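Local coordinates for salicylate 5-hydroxylase, large oxygenase component (Ralstonia sp., PDB 7C8Z), which serves as the large oxygenase component of the system that hydroxylates salicylate at its 5-position to gentisate, using a Rieske [2Fe-2S] cluster and a mononuclear iron, at residues H133-N136 against D142-G145; D82-V87 against V93-D98; G89-I94 against A187-D192; G123-F128 against Y137-D142. All coordinates share one frame; numbering follows the deposited sequence.

Interaction 1 of 4, residues H133-N136 against D142-G145; sequences HQWN and DLQG. With FES (Fe2/s2 (inorganic) cluster), chain I.
Trp135 and Leu143 meet obliquely on one side of a small hairpin: CD2 of Leu143 approaches CZ3 on the six-membered ring of Trp135 to 3.8 Å, and its CD1 lies near CE3 of the same ring. With CG of Leu143 swung anti to the backbone N (chi1 177°), both methyls reach back to the indole. The pyrrole end of that indole faces the cluster, whose bridging sulfur S1 sits over one ring face, 3.7 Å from Trp135 CD1. One side chain thus links apolar packing within the hairpin to the cofactor.

Two residues earlier, His133 brings ND1 to 2.5 Å from FE1 of the cluster, with S1 near the plane of the imidazole at its edge. His112 supplies the other imidazole on iron. The far nitrogen, NE2 of His133, is hydrogen-bonded to Asp240 of the second subunit, so the ligand is held from both ends of its ring.

Between the strands, Asn136 N gives a nearly straight bond to Gly145 O (3.0 Å, 173° at the hydrogen). In return Asn136 O accepts twice, from Gly145 N at 3.1 Å and from Gln144 N at 2.7 Å, the latter bent to 144°. Two successive residues facing one make a classic beta bulge. Asn136 itself turns its amide to Asp127 through ND2. A hairpin that carries one histidine ligand and lays an aromatic ring on a sulfide belongs to the cluster-binding part of a Rieske domain.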
loop_
_atom_site.group_PDB
_atom_site.type_symbol
_atom_site.label_atom_id
_atom_site.label_comp_id
_atom_site.label_asym_id
_atom_site.label_seq_id
_atom_site.Cartn_x
_atom_site.Cartn_y
_atom_site.Cartn_z
ATOM N N HIS A 133 3.426 -1.715 -31.238
ATOM C CA HIS A 133 3.780 -1.993 -32.625
ATOM C C HIS A 133 3.102 -1.007 -33.572
ATOM O O HIS A 133 3.036 -1.255 -34.781
ATOM C CB HIS A 133 3.446 -3.442 -32.980
ATOM C CG HIS A 133 4.047 -4.436 -32.033
ATOM N ND1 HIS A 133 3.548 -4.653 -30.766
ATOM C CD2 HIS A 133 5.121 -5.250 -32.155
ATOM C CE1 HIS A 133 4.276 -5.567 -30.155
ATOM N NE2 HIS A 133 5.239 -5.947 -30.975
ATOM N N GLN A 134 2.593 0.102 -33.028
ATOM C CA GLN A 134 2.114 1.249 -33.803
ATOM C C GLN A 134 0.941 0.885 -34.709
ATOM O O GLN A 134 0.907 1.236 -35.889
ATOM C CB GLN A 134 3.252 1.873 -34.612
ATOM C CG GLN A 134 4.416 2.329 -33.766
ATOM C CD GLN A 134 4.160 3.662 -33.095
ATOM O OE1 GLN A 134 3.166 4.330 -33.376
ATOM N NE2 GLN A 134 5.059 4.057 -32.199
ATOM N N TRP A 135 -0.047 0.202 -34.140
ATOM C CA TRP A 135 -1.283 -0.048 -34.875
ATOM C C TRP A 135 -2.138 1.210 -34.831
ATOM O O TRP A 135 -2.278 1.829 -33.773
ATOM C CB TRP A 135 -2.051 -1.235 -34.292
ATOM C CG TRP A 135 -1.578 -2.571 -34.790
ATOM C CD1 TRP A 135 -0.337 -2.874 -35.260
ATOM C CD2 TRP A 135 -2.339 -3.788 -34.857
ATOM N NE1 TRP A 135 -0.274 -4.200 -35.620
ATOM C CE2 TRP A 135 -1.488 -4.784 -35.381
ATOM C CE3 TRP A 135 -3.655 -4.132 -34.522
ATOM C CZ2 TRP A 135 -1.908 -6.099 -35.583
ATOM C CZ3 TRP A 135 -4.070 -5.441 -34.723
ATOM C CH2 TRP A 135 -3.198 -6.408 -35.248
ATOM N N ASN A 136 -2.689 1.600 -35.978
ATOM C CA ASN A 136 -3.445 2.840 -36.107
ATOM C C ASN A 136 -4.920 2.537 -36.344
ATOM O O ASN A 136 -5.260 1.733 -37.220
ATOM C CB ASN A 136 -2.882 3.689 -37.252
ATOM C CG ASN A 136 -3.516 5.071 -37.334
ATOM O OD1 ASN A 136 -4.714 5.212 -37.593
ATOM N ND2 ASN A 136 -2.708 6.101 -37.110
ATOM N N ASP A 142 -11.890 1.646 -36.169
ATOM C CA ASP A 142 -11.539 0.792 -37.296
ATOM C C ASP A 142 -10.027 0.769 -37.492
ATOM O O ASP A 142 -9.389 1.822 -37.575
ATOM C CB ASP A 142 -12.228 1.287 -38.567
ATOM C CG ASP A 142 -13.734 1.293 -38.446
ATOM O OD1 ASP A 142 -14.298 0.263 -38.021
ATOM O OD2 ASP A 142 -14.355 2.327 -38.779
ATOM N N LEU A 143 -9.463 -0.433 -37.583
ATOM C CA LEU A 143 -8.026 -0.610 -37.786
ATOM C C LEU A 143 -7.626 -0.083 -39.160
ATOM O O LEU A 143 -7.940 -0.698 -40.183
ATOM C CB LEU A 143 -7.663 -2.085 -37.640
ATOM C CG LEU A 143 -6.204 -2.451 -37.893
ATOM C CD1 LEU A 143 -5.285 -1.603 -37.026
ATOM C CD2 LEU A 143 -5.981 -3.935 -37.644
ATOM N N GLN A 144 -6.914 1.043 -39.189
ATOM C CA GLN A 144 -6.525 1.682 -40.441
ATOM C C GLN A 144 -5.119 1.328 -40.899
ATOM O O GLN A 144 -4.838 1.401 -42.102
ATOM C CB GLN A 144 -6.624 3.202 -40.315
ATOM C CG GLN A 144 -8.030 3.721 -40.206
ATOM C CD GLN A 144 -8.062 5.198 -39.896
ATOM O OE1 GLN A 144 -7.131 5.738 -39.298
ATOM N NE2 GLN A 144 -9.128 5.870 -40.319
ATOM N N GLY A 145 -4.227 0.959 -39.984
ATOM C CA GLY A 145 -2.853 0.706 -40.361
ATOM C C GLY A 145 -2.182 -0.341 -39.501
ATOM O O GLY A 145 -2.301 -0.329 -38.274
HETATM FE FE1 FES I . 1.052 -4.549 -30.577
HETATM FE FE2 FES I . -1.104 -2.427 -30.011
HETATM S S1 FES I . 0.339 -2.753 -31.622
HETATM S S2 FES I . -0.392 -4.198 -28.967
#

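Interaction 2 of 4, residues D82-V87 against V93-D98; sequences DFKRTV and VIMVRD
Phe83 and Val96 sit closest at the backbone, as a non-hydrogen-bonded antiparallel pair with their CA atoms 4.0 Å apart. The tight part of the contact lies in the buried residues of the second strand, Val93 to Val96. On the face of Ile94 and Val96, Phe83 CB lies 3.9 Å from Val96 CB and the same distance from CG2 of Ile94, while the ring, placed by chi1 of 75° between the backbone N and carbonyl carbon, leans away from the partner strand. Phe128 packs on Ile94 and Val96 from beyond this face. On the opposite face Thr86 and Val93 lie side by side, CG2 to CG2 at 3.7 Å.

Strands 82-88 and 91-97 form a beta hairpin within the antiparallel sheet of the Rieske domain, the short axes running at 161°. Gly123 extends the sheet past Phe83, and strand 103-107 flanks the other edge. Lys84 with Met95 and Thr86 with Val93 are the hydrogen-bonded pairs. Their four bonds are all close to straight, Thr86 N to Val93 O reaching 175° at the hydrogen. Between them Met95 O and Val93 O take CA-H contacts from Phe83 and Arg85, and Arg97 N closes the row on Asp82 O at 2.9 Å.

Packing thins toward the partly exposed Lys84: CE of Met95, turned by its bent chi3, just reaches Lys84 CB at 4.0 Å. The lysine chain then runs out, extended, to a salt bridge with Glu76. On the Phe83 face, Arg85 likewise leads away from the partner strand, its NE bonded to Glu120 O.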
loop_
_atom_site.group_PDB
_atom_site.type_symbol
_atom_site.label_atom_id
_atom_site.label_comp_id
_atom_site.label_asym_id
_atom_site.label_seq_id
_atom_site.Cartn_x
_atom_site.Cartn_y
_atom_site.Cartn_z
ATOM N N ASP A 82 -11.538 15.670 -29.841
ATOM C CA ASP A 82 -11.566 15.735 -28.387
ATOM C C ASP A 82 -12.022 14.399 -27.815
ATOM O O ASP A 82 -13.070 13.869 -28.198
ATOM C CB ASP A 82 -12.489 16.859 -27.920
ATOM C CG ASP A 82 -11.924 18.236 -28.209
ATOM O OD1 ASP A 82 -10.812 18.319 -28.772
ATOM O OD2 ASP A 82 -12.593 19.236 -27.873
ATOM N N PHE A 83 -11.222 13.849 -26.910
ATOM C CA PHE A 83 -11.509 12.573 -26.277
ATOM C C PHE A 83 -11.402 12.687 -24.761
ATOM O O PHE A 83 -10.631 13.499 -24.229
ATOM C CB PHE A 83 -10.564 11.467 -26.788
ATOM C CG PHE A 83 -9.161 11.550 -26.235
ATOM C CD1 PHE A 83 -8.839 10.968 -25.013
ATOM C CD2 PHE A 83 -8.159 12.183 -26.951
ATOM C CE1 PHE A 83 -7.559 11.039 -24.510
ATOM C CE2 PHE A 83 -6.874 12.247 -26.457
ATOM C CZ PHE A 83 -6.574 11.680 -25.231
ATOM N N LYS A 84 -12.189 11.851 -24.085
ATOM C CA LYS A 84 -12.127 11.659 -22.642
ATOM C C LYS A 84 -12.090 10.160 -22.371
ATOM O O LYS A 84 -12.950 9.420 -22.861
ATOM C CB LYS A 84 -13.324 12.309 -21.941
ATOM C CG LYS A 84 -13.290 12.191 -20.429
ATOM C CD LYS A 84 -14.683 12.330 -19.823
ATOM C CE LYS A 84 -14.759 11.657 -18.459
ATOM N NZ LYS A 84 -15.906 12.134 -17.641
ATOM N N ARG A 85 -11.074 9.707 -21.638
ATOM C CA ARG A 85 -11.021 8.315 -21.218
ATOM C C ARG A 85 -11.855 8.128 -19.956
ATOM O O ARG A 85 -11.790 8.939 -19.027
ATOM C CB ARG A 85 -9.572 7.877 -20.981
ATOM C CG ARG A 85 -9.422 6.464 -20.403
ATOM C CD ARG A 85 -7.971 5.992 -20.372
ATOM N NE ARG A 85 -7.126 6.838 -19.528
ATOM C CZ ARG A 85 -6.949 6.679 -18.216
ATOM N NH1 ARG A 85 -7.560 5.699 -17.560
ATOM N NH2 ARG A 85 -6.158 7.511 -17.553
ATOM N N THR A 86 -12.627 7.049 -19.915
ATOM C CA THR A 86 -13.477 6.748 -18.768
ATOM C C THR A 86 -13.589 5.231 -18.658
ATOM O O THR A 86 -12.818 4.495 -19.284
ATOM C CB THR A 86 -14.841 7.450 -18.911
ATOM O OG1 THR A 86 -15.610 7.273 -17.713
ATOM C CG2 THR A 86 -15.612 6.886 -20.097
ATOM N N VAL A 87 -14.558 4.753 -17.877
ATOM C CA VAL A 87 -14.670 3.330 -17.592
ATOM C C VAL A 87 -16.135 2.911 -17.579
ATOM O O VAL A 87 -17.035 3.718 -17.325
ATOM C CB VAL A 87 -13.985 2.970 -16.254
ATOM C CG1 VAL A 87 -14.912 3.264 -15.087
ATOM C CG2 VAL A 87 -13.551 1.513 -16.250
ATOM N N VAL A 93 -12.761 2.612 -21.462
ATOM C CA VAL A 93 -13.266 3.005 -22.768
ATOM C C VAL A 93 -12.868 4.453 -23.026
ATOM O O VAL A 93 -12.460 5.183 -22.124
ATOM C CB VAL A 93 -14.794 2.825 -22.894
ATOM C CG1 VAL A 93 -15.155 1.349 -22.886
ATOM C CG2 VAL A 93 -15.515 3.576 -21.785
ATOM N N ILE A 94 -12.992 4.856 -24.287
ATOM C CA ILE A 94 -12.677 6.203 -24.740
ATOM C C ILE A 94 -13.906 6.770 -25.433
ATOM O O ILE A 94 -14.474 6.127 -26.329
ATOM C CB ILE A 94 -11.461 6.204 -25.684
ATOM C CG1 ILE A 94 -10.302 5.427 -25.049
ATOM C CG2 ILE A 94 -11.051 7.630 -26.049
ATOM C CD1 ILE A 94 -9.285 4.947 -26.039
ATOM N N MET A 95 -14.319 7.969 -25.012
ATOM C CA MET A 95 -15.422 8.705 -25.617
ATOM C C MET A 95 -14.820 9.861 -26.404
ATOM O O MET A 95 -14.210 10.761 -25.818
ATOM C CB MET A 95 -16.387 9.213 -24.546
ATOM C CG MET A 95 -17.336 10.297 -25.032
ATOM S SD MET A 95 -18.294 11.066 -23.710
ATOM C CE MET A 95 -17.157 12.334 -23.156
ATOM N N VAL A 96 -14.960 9.829 -27.726
ATOM C CA VAL A 96 -14.333 10.823 -28.588
ATOM C C VAL A 96 -15.377 11.442 -29.507
ATOM O O VAL A 96 -16.278 10.755 -30.004
ATOM C CB VAL A 96 -13.177 10.211 -29.409
ATOM C CG1 VAL A 96 -13.687 9.091 -30.309
ATOM C CG2 VAL A 96 -12.464 11.290 -30.216
ATOM N N ARG A 97 -15.238 12.738 -29.761
ATOM C CA ARG A 97 -16.104 13.396 -30.724
ATOM C C ARG A 97 -15.585 13.136 -32.130
ATOM O O ARG A 97 -14.422 13.416 -32.434
ATOM C CB ARG A 97 -16.180 14.899 -30.473
ATOM C CG ARG A 97 -17.010 15.610 -31.534
ATOM C CD ARG A 97 -17.693 16.851 -31.003
ATOM N NE ARG A 97 -18.297 16.640 -29.691
ATOM C CZ ARG A 97 -19.511 16.141 -29.492
ATOM N NH1 ARG A 97 -20.268 15.790 -30.524
ATOM N NH2 ARG A 97 -19.971 15.996 -28.257
ATOM N N ASP A 98 -16.454 12.611 -32.987
ATOM C CA ASP A 98 -16.093 12.257 -34.349
ATOM C C ASP A 98 -15.964 13.515 -35.201
ATOM O O ASP A 98 -16.620 14.524 -34.928
ATOM C CB ASP A 98 -17.150 11.338 -34.954
ATOM C CG ASP A 98 -16.627 10.544 -36.130
ATOM O OD1 ASP A 98 -16.056 9.459 -35.898
ATOM O OD2 ASP A 98 -16.774 11.004 -37.283
#

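Interaction 3 of 4, residues G89-I94 against A187-D192; sequences GERSVI and ASFDHD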
loop_
_atom_site.group_PDB
_atom_site.type_symbol
_atom_site.label_atom_id
_atom_site.label_comp_id
_atom_site.label_asym_id
_atom_site.label_seq_id
_atom_site.Cartn_x
_atom_site.Cartn_y
_atom_site.Cartn_z
ATOM N N GLY A 89 -18.005 -0.419 -15.785
ATOM C CA GLY A 89 -17.662 -1.514 -14.907
ATOM C C GLY A 89 -16.198 -1.425 -14.541
ATOM O O GLY A 89 -15.791 -0.523 -13.804
ATOM N N GLU A 90 -15.386 -2.340 -15.067
ATOM C CA GLU A 90 -13.941 -2.274 -14.899
ATOM C C GLU A 90 -13.220 -2.242 -16.236
ATOM O O GLU A 90 -12.022 -2.525 -16.301
ATOM C CB GLU A 90 -13.449 -3.449 -14.058
ATOM C CG GLU A 90 -14.010 -3.444 -12.652
ATOM C CD GLU A 90 -13.261 -4.375 -11.734
ATOM O OE1 GLU A 90 -12.286 -5.001 -12.199
ATOM O OE2 GLU A 90 -13.634 -4.470 -10.547
ATOM N N ARG A 91 -13.920 -1.877 -17.304
ATOM C CA ARG A 91 -13.362 -1.882 -18.649
ATOM C C ARG A 91 -13.157 -0.444 -19.105
ATOM O O ARG A 91 -14.120 0.327 -19.194
ATOM C CB ARG A 91 -14.272 -2.644 -19.611
ATOM C CG ARG A 91 -14.247 -4.138 -19.371
ATOM C CD ARG A 91 -15.361 -4.849 -20.096
ATOM N NE ARG A 91 -15.089 -5.024 -21.516
ATOM C CZ ARG A 91 -15.915 -5.645 -22.348
ATOM N NH1 ARG A 91 -17.059 -6.144 -21.893
ATOM N NH2 ARG A 91 -15.604 -5.767 -23.629
ATOM N N SER A 92 -11.900 -0.089 -19.368
ATOM C CA SER A 92 -11.573 1.248 -19.839
ATOM C C SER A 92 -12.111 1.466 -21.250
ATOM O O SER A 92 -11.937 0.618 -22.132
ATOM C CB SER A 92 -10.059 1.452 -19.818
ATOM O OG SER A 92 -9.731 2.829 -19.740
ATOM N N VAL A 93 -12.761 2.612 -21.462
ATOM C CA VAL A 93 -13.266 3.005 -22.768
ATOM C C VAL A 93 -12.868 4.453 -23.026
ATOM O O VAL A 93 -12.460 5.183 -22.124
ATOM C CB VAL A 93 -14.794 2.825 -22.894
ATOM C CG1 VAL A 93 -15.155 1.349 -22.886
ATOM C CG2 VAL A 93 -15.515 3.576 -21.785
ATOM N N ILE A 94 -12.992 4.856 -24.287
ATOM C CA ILE A 94 -12.677 6.203 -24.740
ATOM C C ILE A 94 -13.906 6.770 -25.433
ATOM O O ILE A 94 -14.474 6.127 -26.329
ATOM C CB ILE A 94 -11.461 6.204 -25.684
ATOM C CG1 ILE A 94 -10.302 5.427 -25.049
ATOM C CG2 ILE A 94 -11.051 7.630 -26.049
ATOM C CD1 ILE A 94 -9.285 4.947 -26.039
ATOM N N ALA A 187 -23.329 4.812 -22.871
ATOM C CA ALA A 187 -22.844 3.852 -23.850
ATOM C C ALA A 187 -23.171 2.452 -23.359
ATOM O O ALA A 187 -23.576 2.250 -22.211
ATOM C CB ALA A 187 -21.339 4.014 -24.099
ATOM N N SER A 188 -22.986 1.480 -24.247
ATOM C CA SER A 188 -23.284 0.102 -23.893
ATOM C C SER A 188 -22.498 -0.842 -24.787
ATOM O O SER A 188 -22.425 -0.640 -26.003
ATOM C CB SER A 188 -24.788 -0.177 -24.021
ATOM O OG SER A 188 -25.081 -1.550 -23.835
ATOM N N PHE A 189 -21.918 -1.874 -24.169
ATOM C CA PHE A 189 -21.298 -2.937 -24.951
ATOM C C PHE A 189 -22.358 -3.735 -25.691
ATOM O O PHE A 189 -22.177 -4.096 -26.860
ATOM C CB PHE A 189 -20.482 -3.863 -24.047
ATOM C CG PHE A 189 -19.185 -3.274 -23.575
ATOM C CD1 PHE A 189 -18.076 -3.260 -24.403
ATOM C CD2 PHE A 189 -19.067 -2.758 -22.294
ATOM C CE1 PHE A 189 -16.879 -2.734 -23.972
ATOM C CE2 PHE A 189 -17.873 -2.224 -21.855
ATOM C CZ PHE A 189 -16.776 -2.211 -22.697
ATOM N N ASP A 190 -23.471 -4.012 -25.021
ATOM C CA ASP A 190 -24.586 -4.713 -25.637
ATOM C C ASP A 190 -25.205 -3.836 -26.715
ATOM O O ASP A 190 -25.723 -2.752 -26.423
ATOM C CB ASP A 190 -25.621 -5.069 -24.573
ATOM C CG ASP A 190 -26.652 -6.055 -25.067
ATOM O OD1 ASP A 190 -26.601 -6.438 -26.254
ATOM O OD2 ASP A 190 -27.520 -6.441 -24.260
ATOM N N HIS A 191 -25.148 -4.300 -27.959
ATOM C CA HIS A 191 -25.728 -3.561 -29.070
ATOM C C HIS A 191 -27.195 -3.896 -29.289
ATOM O O HIS A 191 -27.877 -3.174 -30.024
ATOM C CB HIS A 191 -24.924 -3.807 -30.342
ATOM C CG HIS A 191 -23.671 -2.996 -30.409
ATOM N ND1 HIS A 191 -23.632 -1.730 -30.953
ATOM C CD2 HIS A 191 -22.416 -3.257 -29.973
ATOM C CE1 HIS A 191 -22.403 -1.254 -30.866
ATOM N NE2 HIS A 191 -21.646 -2.159 -30.273
ATOM N N ASP A 192 -27.687 -4.979 -28.683
ATOM C CA ASP A 192 -29.108 -5.299 -28.673
ATOM C C ASP A 192 -29.795 -4.770 -27.422
ATOM O O ASP A 192 -30.758 -5.373 -26.933
ATOM C CB ASP A 192 -29.310 -6.808 -28.805
ATOM C CG ASP A 192 -28.505 -7.407 -29.944
ATOM O OD1 ASP A 192 -28.603 -6.891 -31.079
ATOM O OD2 ASP A 192 -27.772 -8.391 -29.706
#
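The guanidinium of Arg91 lies flat on the ring of Phe189, a stacked cation-pi contact joining strand 91-97 to the turn just after strand 184-188, two members of the same antiparallel Rieske-domain sheet that are not neighbours in it. The planes are 14° apart, and Arg91 CZ stands 3.6 Å from the ring centroid, set off toward the rim. Across that layer the shortest approach is from Arg91 NH2 to Phe189 CE1, 3.3 Å, while NE rests by CZ of the ring. The two side chains arrive from opposite directions. Arg91 runs extended through chi2 and then bends at chi3 (78°), which turns the flat group over the ring. A smaller apolar contact adds to this: CG1 of Val93 comes within 3.9 Å of Phe189 CZ, obliquely to the ring.

Outside this pair, Glu107 forms a salt bridge with NH2 of Arg91, tethering the guanidinium while it lies on the ring, and Tyr64 adds a second cation-pi partner. The buried cation is thus flanked by a carboxylate and two aromatic rings, which would probably keep it ionised. Ile88 and Leu176 pack on the phenylalanine, and Val29 of the second subunit reaches Arg91.

Just past Phe189 the chain makes an Asx turn: Asp190 OD1, met from above the carboxylate plane, accepts from Asp192 N at 3.0 Å.

Interaction 4 of 4, residues G123-F128 against Y137-D142; sequences GNAKDF and YSLKGD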
loop_
_atom_site.group_PDB
_atom_site.type_symbol
_atom_site.label_atom_id
_atom_site.label_comp_id
_atom_site.label_asym_id
_atom_site.label_seq_id
_atom_site.Cartn_x
_atom_site.Cartn_y
_atom_site.Cartn_z
ATOM N N GLY A 123 -7.876 14.685 -24.192
ATOM C CA GLY A 123 -6.986 15.331 -25.142
ATOM C C GLY A 123 -7.642 15.448 -26.506
ATOM O O GLY A 123 -8.861 15.417 -26.625
ATOM N N ASN A 124 -6.798 15.568 -27.530
ATOM C CA ASN A 124 -7.281 15.709 -28.899
ATOM C C ASN A 124 -6.443 14.832 -29.816
ATOM O O ASN A 124 -5.226 15.005 -29.891
ATOM C CB ASN A 124 -7.226 17.163 -29.360
ATOM C CG ASN A 124 -7.740 17.331 -30.768
ATOM O OD1 ASN A 124 -7.025 17.073 -31.736
ATOM N ND2 ASN A 124 -8.993 17.750 -30.895
ATOM N N ALA A 125 -7.087 13.909 -30.522
ATOM C CA ALA A 125 -6.386 12.950 -31.362
ATOM C C ALA A 125 -6.991 12.902 -32.755
ATOM O O ALA A 125 -8.218 12.939 -32.899
ATOM C CB ALA A 125 -6.431 11.557 -30.728
ATOM N N LYS A 126 -6.133 12.814 -33.782
ATOM C CA LYS A 126 -6.622 12.521 -35.129
ATOM C C LYS A 126 -7.100 11.082 -35.254
ATOM O O LYS A 126 -8.046 10.792 -35.985
ATOM C CB LYS A 126 -5.519 12.763 -36.144
ATOM C CG LYS A 126 -5.097 14.220 -36.235
ATOM C CD LYS A 126 -3.662 14.347 -36.650
ATOM C CE LYS A 126 -2.836 13.843 -35.517
ATOM N NZ LYS A 126 -3.132 14.574 -34.242
ATOM N N ASP A 127 -6.451 10.176 -34.539
ATOM C CA ASP A 127 -6.712 8.747 -34.599
ATOM C C ASP A 127 -6.182 8.125 -33.317
ATOM O O ASP A 127 -5.399 8.740 -32.590
ATOM C CB ASP A 127 -6.025 8.116 -35.817
ATOM C CG ASP A 127 -4.588 8.601 -35.990
ATOM O OD1 ASP A 127 -3.873 8.744 -34.971
ATOM O OD2 ASP A 127 -4.172 8.837 -37.144
ATOM N N PHE A 128 -6.665 6.932 -33.004
ATOM C CA PHE A 128 -6.088 6.200 -31.891
ATOM C C PHE A 128 -4.913 5.392 -32.425
ATOM O O PHE A 128 -4.891 5.002 -33.593
ATOM C CB PHE A 128 -7.126 5.296 -31.227
ATOM C CG PHE A 128 -8.303 6.048 -30.667
ATOM C CD1 PHE A 128 -8.112 7.076 -29.751
ATOM C CD2 PHE A 128 -9.593 5.754 -31.080
ATOM C CE1 PHE A 128 -9.184 7.781 -29.242
ATOM C CE2 PHE A 128 -10.672 6.457 -30.581
ATOM C CZ PHE A 128 -10.466 7.475 -29.657
ATOM N N TYR A 137 -5.791 3.198 -35.574
ATOM C CA TYR A 137 -7.237 3.045 -35.655
ATOM C C TYR A 137 -7.896 4.398 -35.896
ATOM O O TYR A 137 -7.456 5.421 -35.360
ATOM C CB TYR A 137 -7.825 2.462 -34.360
ATOM C CG TYR A 137 -7.191 1.184 -33.868
ATOM C CD1 TYR A 137 -6.013 1.202 -33.134
ATOM C CD2 TYR A 137 -7.788 -0.044 -34.120
ATOM C CE1 TYR A 137 -5.444 0.028 -32.675
ATOM C CE2 TYR A 137 -7.229 -1.217 -33.668
ATOM C CZ TYR A 137 -6.060 -1.181 -32.947
ATOM O OH TYR A 137 -5.514 -2.364 -32.501
ATOM N N SER A 138 -8.980 4.388 -36.673
ATOM C CA SER A 138 -9.831 5.562 -36.805
ATOM C C SER A 138 -10.417 5.960 -35.446
ATOM O O SER A 138 -10.458 5.175 -34.494
ATOM C CB SER A 138 -10.956 5.305 -37.807
ATOM O OG SER A 138 -11.888 4.359 -37.311
ATOM N N LEU A 139 -10.935 7.188 -35.382
ATOM C CA LEU A 139 -11.656 7.623 -34.191
ATOM C C LEU A 139 -12.959 6.863 -33.980
ATOM O O LEU A 139 -13.628 7.084 -32.961
ATOM C CB LEU A 139 -11.931 9.127 -34.261
ATOM C CG LEU A 139 -10.711 10.045 -34.147
ATOM C CD1 LEU A 139 -11.117 11.501 -34.298
ATOM C CD2 LEU A 139 -9.974 9.821 -32.825
ATOM N N LYS A 140 -13.336 5.983 -34.908
ATOM C CA LYS A 140 -14.475 5.095 -34.732
ATOM C C LYS A 140 -14.063 3.698 -34.295
ATOM O O LYS A 140 -14.939 2.867 -34.026
ATOM C CB LYS A 140 -15.285 5.001 -36.031
ATOM C CG LYS A 140 -15.841 6.331 -36.517
ATOM C CD LYS A 140 -16.745 6.141 -37.726
ATOM C CE LYS A 140 -18.149 6.636 -37.436
ATOM N NZ LYS A 140 -18.211 8.123 -37.355
ATOM N N GLY A 141 -12.760 3.419 -34.225
ATOM C CA GLY A 141 -12.260 2.129 -33.801
ATOM C C GLY A 141 -11.822 1.205 -34.916
ATOM O O GLY A 141 -11.412 0.073 -34.629
ATOM N N ASP A 142 -11.890 1.646 -36.169
ATOM C CA ASP A 142 -11.539 0.792 -37.296
ATOM C C ASP A 142 -10.027 0.769 -37.492
ATOM O O ASP A 142 -9.389 1.822 -37.575
ATOM C CB ASP A 142 -12.228 1.287 -38.567
ATOM C CG ASP A 142 -13.734 1.293 -38.446
ATOM O OD1 ASP A 142 -14.298 0.263 -38.021
ATOM O OD2 ASP A 142 -14.355 2.327 -38.779
#
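Beside the [2Fe-2S] cluster of the Rieske domain, the small antiparallel sheet of the cluster-binding region pairs Phe128 with Tyr137, and the turn that follows folds Leu139 over the phenylalanine. Tyr137 N bonds Phe128 O at 2.8 Å, almost straight at 175°, whereas the returning bond from Phe128 N to Tyr137 O is bent to 132°. Phe128 O also lies in the plane of the tyrosine ring, at its edge. That ring packs on the cluster ligand Cys110, and its hydroxyl is hydrogen-bonded to Ala111 N.

Leu139 crosses Phe128 at about a right angle and sets CD2 over one face of the ring, 4.1 Å from the centroid, in a CH-pi contact offset toward the rim. It also comes close to backbone oxygens: CG lies 3.3 Å from Lys126 O, and CD1 is near Ala125 O. Val106 of strand 103-107 packs against Phe128 as well, so the ring bridges the cluster-binding region and the larger sheet.

A type I turn from Ser138 to Gly141 presents the leucine. Gly141 N closes it on Ser138 O, and Ser138 N bonds Asp142 O. The serine hydroxyl stabilises the same bend: OG accepts from Lys140 N at 3.2 Å, an ST turn, and also takes Asp142 N at 2.9 Å.

Overall arrangement
From the N terminus, interaction 2 comes first and closes the short hairpin 82-88/91-97. Strand 91-97 also opens interaction 3, whose long loop runs on to 187-192 and encloses interactions 1 and 4. Within it, 123-128 leaves the edge of the large sheet and meets 137-142 in interaction 4. Interaction 1 starts inside that loop, at 133-136, and ends beyond it at 142-145, so the two overlap and share Asp142. Interactions 2 and 4 touch where Phe83 and Asp82 pair with Gly123 and Asn124, neighbouring strands of the large sheet; the join to the cluster-binding region comes where Val96 meets Leu139 and Ile94 meets Phe128. Interactions 1 and 3 both reach the second subunit.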